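Proton-dependent oligopeptide transporter family protein (Xanthomonas campestris, PDB 6EI3) probably carries short peptides across the membrane using the proton gradient, as a Major Facilitator Superfamily transporter captured here in an auto-inhibited state. Local coordinates at residues Arg71-Gly74 against Lys75-Ile79; Pro62-Gly65 against Gly66-Ala69; Ile177-Phe180 against Ile181-Ala184; Lys430-Val433 against Met434-Tyr438; Phe129-Ser132 against Asn133-Arg136. All coordinates share one frame; numbering follows the deposited sequence.

Contact 1: residues Arg71-Gly74 against Lys75-Ile79. With 78M ((2S)-2,3-dihydroxypropyl(7Z)-pentadec-7-enoate), chain B.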
# COMPACT_ATOMS: atom_id res chain seq x y z
N ARG A 71 -11.88 9.80 17.33
CA ARG A 71 -13.20 10.30 17.71
C ARG A 71 -13.79 9.62 18.92
O ARG A 71 -14.73 10.16 19.48
CB ARG A 71 -14.19 10.27 16.52
CG ARG A 71 -13.75 11.14 15.33
CD ARG A 71 -13.93 12.64 15.58
NE ARG A 71 -12.88 13.44 14.94
CZ ARG A 71 -11.95 14.14 15.58
NH1 ARG A 71 -11.92 14.15 16.91
NH2 ARG A 71 -11.06 14.85 14.91
N PHE A 72 -13.25 8.46 19.35
CA PHE A 72 -13.86 7.80 20.51
C PHE A 72 -12.93 7.22 21.57
O PHE A 72 -13.15 7.47 22.75
CB PHE A 72 -14.81 6.66 20.05
CG PHE A 72 -15.88 7.05 19.05
CD1 PHE A 72 -17.02 7.73 19.46
CD2 PHE A 72 -15.73 6.77 17.70
CE1 PHE A 72 -18.00 8.12 18.54
CE2 PHE A 72 -16.72 7.15 16.77
CZ PHE A 72 -17.84 7.82 17.20
N PHE A 73 -11.96 6.37 21.18
CA PHE A 73 -11.25 5.60 22.18
C PHE A 73 -9.81 5.95 22.46
O PHE A 73 -9.25 5.39 23.40
CB PHE A 73 -11.33 4.11 21.82
CG PHE A 73 -12.70 3.61 21.41
CD1 PHE A 73 -13.72 3.51 22.35
CD2 PHE A 73 -12.94 3.19 20.11
CE1 PHE A 73 -14.98 3.01 21.98
CE2 PHE A 73 -14.21 2.70 19.74
CZ PHE A 73 -15.21 2.60 20.68
N GLY A 74 -9.19 6.80 21.66
CA GLY A 74 -7.77 7.05 21.84
C GLY A 74 -6.99 5.91 21.20
O GLY A 74 -7.54 4.86 20.90
N LYS A 75 -5.71 6.12 20.98
CA LYS A 75 -4.85 5.17 20.27
C LYS A 75 -4.54 3.89 21.03
O LYS A 75 -4.56 2.82 20.41
CB LYS A 75 -3.56 5.87 19.84
CG LYS A 75 -3.80 6.92 18.76
CD LYS A 75 -2.54 7.70 18.45
CE LYS A 75 -2.90 9.09 18.03
NZ LYS A 75 -2.45 10.10 19.02
N TYR A 76 -4.27 3.96 22.34
CA TYR A 76 -3.99 2.74 23.12
C TYR A 76 -5.08 1.67 22.99
O TYR A 76 -4.78 0.52 22.67
CB TYR A 76 -3.72 3.02 24.62
CG TYR A 76 -3.55 1.73 25.38
CD1 TYR A 76 -2.38 0.98 25.28
CD2 TYR A 76 -4.60 1.20 26.12
CE1 TYR A 76 -2.25 -0.26 25.92
CE2 TYR A 76 -4.48 -0.03 26.78
CZ TYR A 76 -3.30 -0.75 26.68
OH TYR A 76 -3.18 -1.96 27.30
N THR A 77 -6.34 2.05 23.32
CA THR A 77 -7.49 1.12 23.29
C THR A 77 -7.74 0.56 21.89
O THR A 77 -8.00 -0.63 21.75
CB THR A 77 -8.72 1.83 23.87
OG1 THR A 77 -8.44 2.15 25.23
CG2 THR A 77 -10.00 0.98 23.81
N THR A 78 -7.67 1.41 20.88
CA THR A 78 -7.91 1.04 19.49
C THR A 78 -6.84 0.05 19.03
O THR A 78 -7.19 -0.98 18.45
CB THR A 78 -8.03 2.30 18.63
OG1 THR A 78 -8.96 3.19 19.27
CG2 THR A 78 -8.52 2.00 17.21
N ILE A 79 -5.56 0.31 19.38
CA ILE A 79 -4.46 -0.59 19.04
C ILE A 79 -4.70 -1.96 19.66
O ILE A 79 -4.58 -2.97 18.96
CB ILE A 79 -3.02 -0.04 19.38
CG1 ILE A 79 -2.67 1.15 18.46
CG2 ILE A 79 -1.96 -1.19 19.20
CD1 ILE A 79 -1.51 2.09 18.98
O21 78M B . -7.77 0.08 26.88
C20 78M B . -9.06 -0.43 27.21
C18 78M B . -9.22 -1.84 26.70
O19 78M B . -10.61 -2.19 26.70
C17 78M B . -8.44 -2.84 27.52
O2 78M B . -8.55 -4.09 26.81
C1 78M B . -7.78 -5.11 27.22
O1 78M B . -6.94 -5.01 28.09
C2 78M B . -8.11 -6.38 26.49
C3 78M B . -7.18 -7.56 26.76
C4 78M B . -5.80 -7.40 26.13
C5 78M B . -4.94 -8.65 26.22
C6 78M B . -3.46 -8.40 25.93
C7 78M B . -2.68 -9.65 25.64
C8 78M B . -2.11 -10.49 26.49
C9 78M B . -2.09 -10.44 28.00
C10 78M B . -1.25 -11.56 28.62
C11 78M B . 0.25 -11.30 28.62
C12 78M B . 1.11 -12.55 28.77
C13 78M B . 2.60 -12.27 28.96
C15 78M B . 3.93 -13.70 27.31
C14 78M B . 3.52 -13.46 28.76
O HOH W 1 -6.88 4.76 24.56
O HOH W 2 -10.63 4.30 25.50
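The Phe73 ring meets Thr78 along its edge, where OG1 lies near the ring plane, while CG2 of Thr77 comes in obliquely. One face of the same ring carries CB of Phe72, 3.8 Å above the plane and over its centre. Tyr76 turns its own edge to the bound lipid: its CE2 is 3.3 Å from O21, a hydroxyl of the glycerol headgroup. The Tyr76 ring also meets Phe186 with the planes nearly parallel and makes a cation-pi contact with Arg195.

Between these rings the helix is kinked. Gly74 has a positive phi (80°), a backbone shape that suits glycine, and the amides of Lys75 and Tyr76 lack bonds to the preceding turn. Water and a hydroxyl bind the carbonyls around the kink. With OG1 of Thr78 beside its own backbone N (chi1 -50°), the hydroxyl donates to Gly74 O at 2.7 Å; the Thr78 amide reaches the same oxygen in only a weak bond of 3.5 Å. One water donates to Phe73 O (2.7 Å) and accepts from Thr77 N, and a second links Phe73 O to Thr77 OG1. That threonine hydroxyl also shares a 2.7 Å hydrogen bond with O21 of the lipid; the lipid is also hydrogen-bonded to Trp81 NE1.

Away from the first segment, Lys75 NZ forms a salt bridge with Asp127 on helix 121-127. The run from Gly66 through Arg71 to Gly74 and Lys75 is consistent with motif A, the signature sequence of the Major Facilitator Superfamily.

Contact 2: residues Pro62-Gly65 against Gly66-Ala69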
# COMPACT_ATOMS: atom_id res chain seq x y z
N PRO A 62 -7.07 1.38 7.65
CA PRO A 62 -6.55 2.54 8.41
C PRO A 62 -7.58 3.66 8.54
O PRO A 62 -7.52 4.38 9.53
CB PRO A 62 -5.37 3.02 7.55
CG PRO A 62 -4.87 1.75 6.92
CD PRO A 62 -6.12 1.02 6.56
N LEU A 63 -8.53 3.79 7.57
CA LEU A 63 -9.59 4.81 7.63
C LEU A 63 -10.43 4.63 8.91
O LEU A 63 -10.66 5.60 9.64
CB LEU A 63 -10.53 4.78 6.40
CG LEU A 63 -10.01 5.34 5.07
CD1 LEU A 63 -11.11 5.27 3.99
CD2 LEU A 63 -9.59 6.83 5.19
N LEU A 64 -10.85 3.37 9.19
CA LEU A 64 -11.64 3.02 10.36
C LEU A 64 -10.82 3.13 11.64
O LEU A 64 -11.30 3.74 12.59
CB LEU A 64 -12.26 1.62 10.22
CG LEU A 64 -13.23 1.20 11.34
CD1 LEU A 64 -14.52 2.04 11.35
CD2 LEU A 64 -13.58 -0.26 11.21
N GLY A 65 -9.59 2.60 11.64
CA GLY A 65 -8.68 2.69 12.79
C GLY A 65 -8.48 4.11 13.30
O GLY A 65 -8.68 4.38 14.48
N GLY A 66 -8.13 5.02 12.39
CA GLY A 66 -7.89 6.43 12.69
C GLY A 66 -9.12 7.15 13.22
O GLY A 66 -9.03 7.92 14.18
N TRP A 67 -10.29 6.85 12.62
CA TRP A 67 -11.58 7.43 13.00
C TRP A 67 -11.97 6.98 14.41
O TRP A 67 -12.25 7.83 15.24
CB TRP A 67 -12.68 7.08 11.97
CG TRP A 67 -14.04 7.66 12.27
CD1 TRP A 67 -14.40 8.98 12.18
CD2 TRP A 67 -15.22 6.95 12.67
NE1 TRP A 67 -15.73 9.12 12.52
CE2 TRP A 67 -16.25 7.90 12.84
CE3 TRP A 67 -15.49 5.60 12.94
CZ2 TRP A 67 -17.55 7.53 13.23
CZ3 TRP A 67 -16.77 5.24 13.33
CH2 TRP A 67 -17.78 6.20 13.47
N LEU A 68 -11.94 5.66 14.69
CA LEU A 68 -12.27 5.14 16.03
C LEU A 68 -11.35 5.71 17.11
O LEU A 68 -11.83 6.12 18.17
CB LEU A 68 -12.27 3.61 16.07
CG LEU A 68 -13.32 2.91 15.20
CD1 LEU A 68 -13.07 1.40 15.18
CD2 LEU A 68 -14.76 3.24 15.68
N ALA A 69 -10.05 5.77 16.83
CA ALA A 69 -9.06 6.30 17.78
C ALA A 69 -9.25 7.81 18.02
O ALA A 69 -9.33 8.23 19.17
CB ALA A 69 -7.64 6.02 17.29
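Leu64 packs against both Trp67 and Leu68 in the first two turns of helix 62-95, a regular alpha helix that opens at Pro62. The tight part is the pairing of Leu64 with Leu68, one turn apart. CG of Leu64 lies 3.8 Å from CD1 of Leu68, and the two side chains cross obliquely. With CG anti to its own N (chi1 -174°), Leu64 carries its branches forward, toward Trp67 and Leu68. The next residue on this apolar patch is Trp67, whose indole rim approaches at CE3, 4.0 Å from CD1 of Leu64, tilted so that the methyl sits obliquely to the ring. Leu64 also touches a bound monoacylglycerol.

Things are looser elsewhere. Most of the Trp67 indole runs away to the surface, where its ring meets Phe72 edge-to-face, and the Leu63 side chain points away from the other segment and lies on Ser435 and Leu439 of helix 430-456. The glycine pair Gly65-Gly66 brings only backbone to its part of the helix. Among the backbone bonds, Trp67 N reaches Leu63 O at a long 3.3 Å, whereas Leu68 N meets Leu64 O at 2.9 Å with an almost straight N-H...O angle of 177°.

Contact 3: residues Ile177-Phe180 against Ile181-Ala184. With 78M ((2S)-2,3-dihydroxypropyl(7Z)-pentadec-7-enoate), chain D.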
# COMPACT_ATOMS: atom_id res chain seq x y z
N ILE A 177 2.21 -16.68 16.42
CA ILE A 177 2.83 -16.58 17.77
C ILE A 177 3.49 -15.21 17.97
O ILE A 177 3.33 -14.59 19.02
CB ILE A 177 3.78 -17.78 18.05
CG1 ILE A 177 2.97 -19.11 18.21
CG2 ILE A 177 4.70 -17.54 19.26
CD1 ILE A 177 1.96 -19.23 19.51
N LEU A 178 4.18 -14.72 16.95
CA LEU A 178 4.83 -13.41 16.99
C LEU A 178 3.84 -12.28 17.16
O LEU A 178 4.17 -11.31 17.84
CB LEU A 178 5.72 -13.19 15.75
CG LEU A 178 7.07 -13.91 15.82
CD1 LEU A 178 7.70 -13.93 14.47
CD2 LEU A 178 8.01 -13.22 16.81
N MET A 179 2.64 -12.41 16.59
CA MET A 179 1.57 -11.42 16.71
C MET A 179 1.01 -11.48 18.13
O MET A 179 0.70 -10.44 18.70
CB MET A 179 0.46 -11.66 15.66
CG MET A 179 -0.46 -10.48 15.47
SD MET A 179 0.41 -8.90 15.16
CE MET A 179 -0.50 -7.83 16.27
N PHE A 180 0.88 -12.69 18.70
CA PHE A 180 0.43 -12.83 20.08
C PHE A 180 1.45 -12.12 20.98
O PHE A 180 1.07 -11.36 21.87
CB PHE A 180 0.27 -14.31 20.49
CG PHE A 180 0.14 -14.46 21.99
CD1 PHE A 180 -1.08 -14.26 22.63
CD2 PHE A 180 1.26 -14.71 22.78
CE1 PHE A 180 -1.19 -14.36 24.02
CE2 PHE A 180 1.15 -14.77 24.18
CZ PHE A 180 -0.07 -14.60 24.78
N ILE A 181 2.76 -12.35 20.72
CA ILE A 181 3.85 -11.73 21.48
C ILE A 181 3.84 -10.22 21.28
O ILE A 181 4.08 -9.50 22.25
CB ILE A 181 5.23 -12.35 21.14
CG1 ILE A 181 5.33 -13.82 21.65
CG2 ILE A 181 6.38 -11.47 21.70
CD1 ILE A 181 6.52 -14.63 21.06
N ALA A 182 3.60 -9.74 20.03
CA ALA A 182 3.53 -8.30 19.73
C ALA A 182 2.45 -7.63 20.58
O ALA A 182 2.69 -6.57 21.16
CB ALA A 182 3.22 -8.08 18.25
N THR A 183 1.26 -8.27 20.66
CA THR A 183 0.09 -7.76 21.41
C THR A 183 0.39 -7.79 22.91
O THR A 183 0.11 -6.80 23.60
CB THR A 183 -1.18 -8.57 21.04
OG1 THR A 183 -1.35 -8.56 19.63
CG2 THR A 183 -2.45 -8.01 21.71
N ALA A 184 0.99 -8.90 23.41
CA ALA A 184 1.35 -9.05 24.82
C ALA A 184 2.36 -7.98 25.24
O ALA A 184 2.21 -7.40 26.31
CB ALA A 184 1.92 -10.45 25.10
O21 78M D . 4.69 -31.16 12.06
C20 78M D . 3.54 -31.29 12.88
C18 78M D . 2.29 -30.83 12.17
O19 78M D . 2.59 -29.78 11.25
C17 78M D . 1.21 -30.38 13.12
O2 78M D . 1.82 -29.35 13.94
C1 78M D . 1.06 -28.35 14.39
O1 78M D . -0.07 -28.14 14.05
C2 78M D . 1.81 -27.55 15.42
C3 78M D . 2.23 -26.17 14.93
C4 78M D . 2.99 -25.43 16.02
C5 78M D . 3.39 -24.01 15.70
C6 78M D . 4.08 -23.34 16.88
C7 78M D . 4.56 -21.95 16.59
C8 78M D . 5.72 -21.41 16.93
C9 78M D . 6.85 -22.06 17.67
C10 78M D . 8.15 -22.07 16.86
C11 78M D . 9.18 -21.03 17.28
C12 78M D . 8.81 -19.57 17.00
C13 78M D . 9.85 -18.57 17.49
C15 78M D . 8.63 -16.62 18.53
C14 78M D . 9.45 -17.12 17.36
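These two turns of helix 168-188, with Ile177 against Ile181 and Met179 against Thr183, have one flank facing lipid and the other facing protein. On the lipid flank CG2 of Ile177 touches CD1 of Ile181 at 3.9 Å, and the acyl chain of a bound monoacylglycerol bends round the pair. Its C7, at the cis double bond, comes within 3.6 Å of CG1 of Ile177. The end of the same chain returns to the helix, with C15 at 3.8 Å from CD1 of Ile181 and close to CD2 of Leu178 as well.

The protein flank is more polar. Met179 O is gripped by two donors from Thr183, which reach it from opposite faces of the carbonyl plane: the amide N at 3.0 Å and the hydroxyl OG1 at 2.9 Å. The second bond is possible because OG1 stands beside the threonine's own N (chi1 -53°), leaning back over the preceding turn. In this way the buried hydroxyl finds its partner within its own helix. Met179 bends at chi2 and chi3 and brings its methyl CE to 3.5 Å from OG1. The Phe180 ring stays at the surface and meets CB of Ala184 only loosely and obliquely.

Among its neighbours, the helix lays Thr183 on Ser83 and Cys87 of helix 62-95. Met179 touches both Tyr86 and His90 of that helix and Glu14 and Ser17 of helix 4-22, which also receives Leu178 and Ala182.

Contact 4: residues Lys430-Val433 against Met434-Tyr438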
# COMPACT_ATOMS: atom_id res chain seq x y z
N LYS A 430 -1.54 16.48 8.06
CA LYS A 430 -0.67 15.31 7.83
C LYS A 430 -1.42 13.97 7.85
O LYS A 430 -1.00 13.02 7.17
CB LYS A 430 0.46 15.25 8.87
CG LYS A 430 1.71 16.05 8.52
CD LYS A 430 2.68 16.00 9.69
CE LYS A 430 3.68 17.13 9.69
NZ LYS A 430 4.39 17.24 10.99
N GLY A 431 -2.47 13.90 8.67
CA GLY A 431 -3.31 12.71 8.82
C GLY A 431 -4.09 12.41 7.56
O GLY A 431 -4.27 11.24 7.21
N VAL A 432 -4.56 13.47 6.87
CA VAL A 432 -5.30 13.41 5.61
C VAL A 432 -4.36 12.91 4.50
O VAL A 432 -4.76 12.08 3.69
CB VAL A 432 -5.94 14.79 5.26
CG1 VAL A 432 -6.70 14.73 3.93
CG2 VAL A 432 -6.84 15.28 6.38
N VAL A 433 -3.11 13.45 4.46
CA VAL A 433 -2.08 13.05 3.49
C VAL A 433 -1.85 11.54 3.60
O VAL A 433 -1.85 10.84 2.59
CB VAL A 433 -0.76 13.84 3.67
CG1 VAL A 433 0.38 13.21 2.87
CG2 VAL A 433 -0.94 15.31 3.29
N MET A 434 -1.65 11.07 4.84
CA MET A 434 -1.41 9.67 5.13
C MET A 434 -2.59 8.77 4.74
O MET A 434 -2.36 7.71 4.16
CB MET A 434 -0.99 9.47 6.59
CG MET A 434 -0.08 8.30 6.76
SD MET A 434 1.51 8.56 5.89
CE MET A 434 1.76 6.97 5.29
N SER A 435 -3.82 9.20 5.01
CA SER A 435 -5.01 8.44 4.63
C SER A 435 -5.05 8.27 3.11
O SER A 435 -5.26 7.15 2.64
CB SER A 435 -6.29 9.14 5.12
OG SER A 435 -6.35 9.11 6.54
N PHE A 436 -4.76 9.35 2.34
CA PHE A 436 -4.74 9.32 0.88
C PHE A 436 -3.61 8.43 0.35
O PHE A 436 -3.78 7.83 -0.71
CB PHE A 436 -4.59 10.73 0.28
CG PHE A 436 -5.81 11.63 0.19
CD1 PHE A 436 -7.07 11.17 0.56
CD2 PHE A 436 -5.69 12.94 -0.27
CE1 PHE A 436 -8.19 12.02 0.51
CE2 PHE A 436 -6.81 13.79 -0.34
CZ PHE A 436 -8.05 13.32 0.05
N TRP A 437 -2.45 8.41 1.06
CA TRP A 437 -1.30 7.57 0.68
C TRP A 437 -1.65 6.09 0.84
O TRP A 437 -1.36 5.30 -0.05
CB TRP A 437 -0.03 7.93 1.48
CG TRP A 437 1.22 7.24 0.99
CD1 TRP A 437 2.04 6.42 1.71
CD2 TRP A 437 1.83 7.37 -0.31
NE1 TRP A 437 3.13 6.04 0.95
CE2 TRP A 437 3.02 6.60 -0.30
CE3 TRP A 437 1.50 8.08 -1.48
CZ2 TRP A 437 3.84 6.48 -1.42
CZ3 TRP A 437 2.33 7.97 -2.59
CH2 TRP A 437 3.49 7.18 -2.55
N TYR A 438 -2.31 5.72 1.95
CA TYR A 438 -2.76 4.33 2.15
C TYR A 438 -3.74 3.92 1.05
O TYR A 438 -3.62 2.84 0.50
CB TYR A 438 -3.42 4.14 3.52
CG TYR A 438 -2.48 4.32 4.69
CD1 TYR A 438 -1.19 3.80 4.64
CD2 TYR A 438 -2.90 4.94 5.85
CE1 TYR A 438 -0.32 3.96 5.72
CE2 TYR A 438 -2.05 5.08 6.94
CZ TYR A 438 -0.76 4.59 6.87
OH TYR A 438 0.08 4.70 7.95
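Two first torsions decide how Val432 and Phe436 meet: CG1 of Val432 is anti to its backbone N (chi1 180°), and CG of Phe436 stands beside its own N (chi1 -79°), leaning back toward the preceding turn. The valine methyl CG1 therefore comes over one face of the phenyl ring, 4.3 Å above the plane and shifted toward the rim. It is a light CH-to-ring packing one helical turn apart. The root of the phenylalanine is held more closely to the backbone, with CB 3.6 Å from Val433 O.

The Ser435 hydroxyl OG lies 3.1 Å from Gly431 O and could donate to it, although another acceptor competes for the proton and the choice is not settled. The same carbonyl certainly takes the Ser435 amide at 3.0 Å. From Lys430 onward the regular i to i+4 bonds continue, and Trp437 N closes on Val433 O at 2.9 Å. Met434 leads its thioether away from the first turn, so that of its side chain CB stays near Lys430 O.

This is the opening of helix 430-456, and its side chains spread over three neighbouring helices. Met434 lies on Ile418 and Tyr422 of helix 400-424. Val432, Val433 and Phe436 face helix 281-306 at Leu289, Leu293 and Phe296, while Trp437 meets Phe303 edge-to-face. Ser435 and Tyr438 turn to Leu63 and Pro62 at the start of helix 62-95.

Contact 5: residues Phe129-Ser132 against Asn133-Arg136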
# COMPACT_ATOMS: atom_id res chain seq x y z
N PHE A 129 6.80 11.19 23.75
CA PHE A 129 7.80 12.26 23.95
C PHE A 129 7.10 13.55 24.36
O PHE A 129 6.12 13.94 23.72
CB PHE A 129 8.59 12.49 22.64
CG PHE A 129 9.45 11.32 22.23
CD1 PHE A 129 8.93 10.31 21.42
CD2 PHE A 129 10.77 11.22 22.65
CE1 PHE A 129 9.72 9.22 21.05
CE2 PHE A 129 11.56 10.13 22.27
CZ PHE A 129 11.03 9.14 21.47
N ASP A 130 7.63 14.26 25.38
CA ASP A 130 7.05 15.55 25.78
C ASP A 130 7.14 16.55 24.61
O ASP A 130 8.03 16.41 23.78
CB ASP A 130 7.65 16.08 27.09
CG ASP A 130 9.12 16.46 27.03
OD1 ASP A 130 9.42 17.59 26.58
OD2 ASP A 130 9.96 15.67 27.51
N GLN A 131 6.17 17.48 24.52
CA GLN A 131 6.00 18.47 23.43
C GLN A 131 7.29 19.27 23.07
O GLN A 131 7.40 19.72 21.92
CB GLN A 131 4.84 19.42 23.76
CG GLN A 131 3.98 19.80 22.55
CD GLN A 131 3.01 18.73 22.09
OE1 GLN A 131 2.35 18.05 22.88
NE2 GLN A 131 2.86 18.61 20.78
N SER A 132 8.26 19.39 24.00
CA SER A 132 9.53 20.08 23.75
C SER A 132 10.64 19.11 23.27
O SER A 132 11.77 19.55 23.01
CB SER A 132 9.98 20.85 24.99
OG SER A 132 10.53 19.99 25.97
N ASN A 133 10.31 17.80 23.17
CA ASN A 133 11.24 16.75 22.75
C ASN A 133 10.71 15.90 21.58
O ASN A 133 11.24 14.82 21.34
CB ASN A 133 11.63 15.86 23.95
CG ASN A 133 12.55 16.51 24.96
OD1 ASN A 133 13.14 17.57 24.72
ND2 ASN A 133 12.72 15.85 26.10
N LYS A 134 9.72 16.42 20.84
CA LYS A 134 9.11 15.78 19.68
C LYS A 134 10.12 15.40 18.59
O LYS A 134 9.95 14.37 17.93
CB LYS A 134 8.00 16.67 19.09
CG LYS A 134 6.62 16.01 19.05
CD LYS A 134 5.95 15.93 20.42
CE LYS A 134 4.67 15.14 20.36
NZ LYS A 134 4.32 14.56 21.68
N HIS A 135 11.21 16.20 18.44
CA HIS A 135 12.29 15.96 17.47
C HIS A 135 13.06 14.66 17.75
O HIS A 135 13.58 14.06 16.81
CB HIS A 135 13.25 17.17 17.40
CG HIS A 135 14.05 17.39 18.65
ND1 HIS A 135 13.56 18.17 19.69
CD2 HIS A 135 15.27 16.93 18.99
CE1 HIS A 135 14.49 18.15 20.62
NE2 HIS A 135 15.54 17.42 20.25
N ARG A 136 13.11 14.23 19.02
CA ARG A 136 13.79 13.01 19.48
C ARG A 136 13.11 11.72 18.96
O ARG A 136 13.74 10.66 18.94
CB ARG A 136 13.90 13.02 21.01
CG ARG A 136 15.05 12.18 21.56
CD ARG A 136 15.67 12.81 22.80
NE ARG A 136 16.54 13.94 22.46
CZ ARG A 136 17.83 13.83 22.15
NH1 ARG A 136 18.41 12.64 22.10
NH2 ARG A 136 18.54 14.92 21.86
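Asp130 to Asn133 form a type I beta turn, closed by Asn133 N donating to Asp130 O at 2.7 Å from well above the carbonyl plane (42° out of it). Straight afterwards the chain enters a short 3-10 segment, where Arg136 N bonds to Asn133 O.

The Asp130 carboxylate reaches forward over the turn because its CG sits between the backbone N and the carbonyl carbon (chi1 66°). From there OD1 accepts the Ser132 hydroxyl at 2.7 Å, nearly in line with the C-O bond, and a weak bond from the Ser132 amide, as in an Asx turn. The other carboxylate oxygen, OD2, is 3.1 Å from ND2 of Asn133, with the carboxylate and amide planes turned 51° against each other.

Lys134 adds a second link. Its chain bends at chi2 and runs back past Gln131, whose NE2 lies 3.9 Å from the lysine CE, so that NZ can donate to Phe129 O at 2.8 Å. A further, weak bond goes from this NZ to Val126 O. The ammonium thus meets carbonyls at the end of helix 121-127 and just beyond it, where a positive charge would probably be favourable.

Beneath the polar turn Phe129 is buried. One face of its ring takes the Arg136 backbone, with C 3.9 Å above the plane toward the rim, and CB of Arg136 lies at 3.9 Å from CE2. The loop joins helix 121-127 to helix 137-165, and Phe129 lies on Ala137 and Val140 of the latter.

Contacts 1 to 4 are partly buried, whereas contact 5 is a surface loop, polar and held by side-chain bonds, farthest of the five from the centre. Contacts 1 and 2 share helix 62-95 and touch, contact 2 giving its regular start and contact 1 its kink, where water and a hydroxyl bind the carbonyls. Contact 4, nearest the chain's centre and mostly apolar, touches contact 2 where helices 430-456 and 62-95 meet. Contact 3 touches none of the others; contact 1 is its nearest neighbour, about 19 Å between centres. The lipid whose headgroup binds Thr77 in contact 1 shares its pocket with Ala184 of contact 3; a second lays its chain on contact 3, and Leu64 of contact 2 touches another.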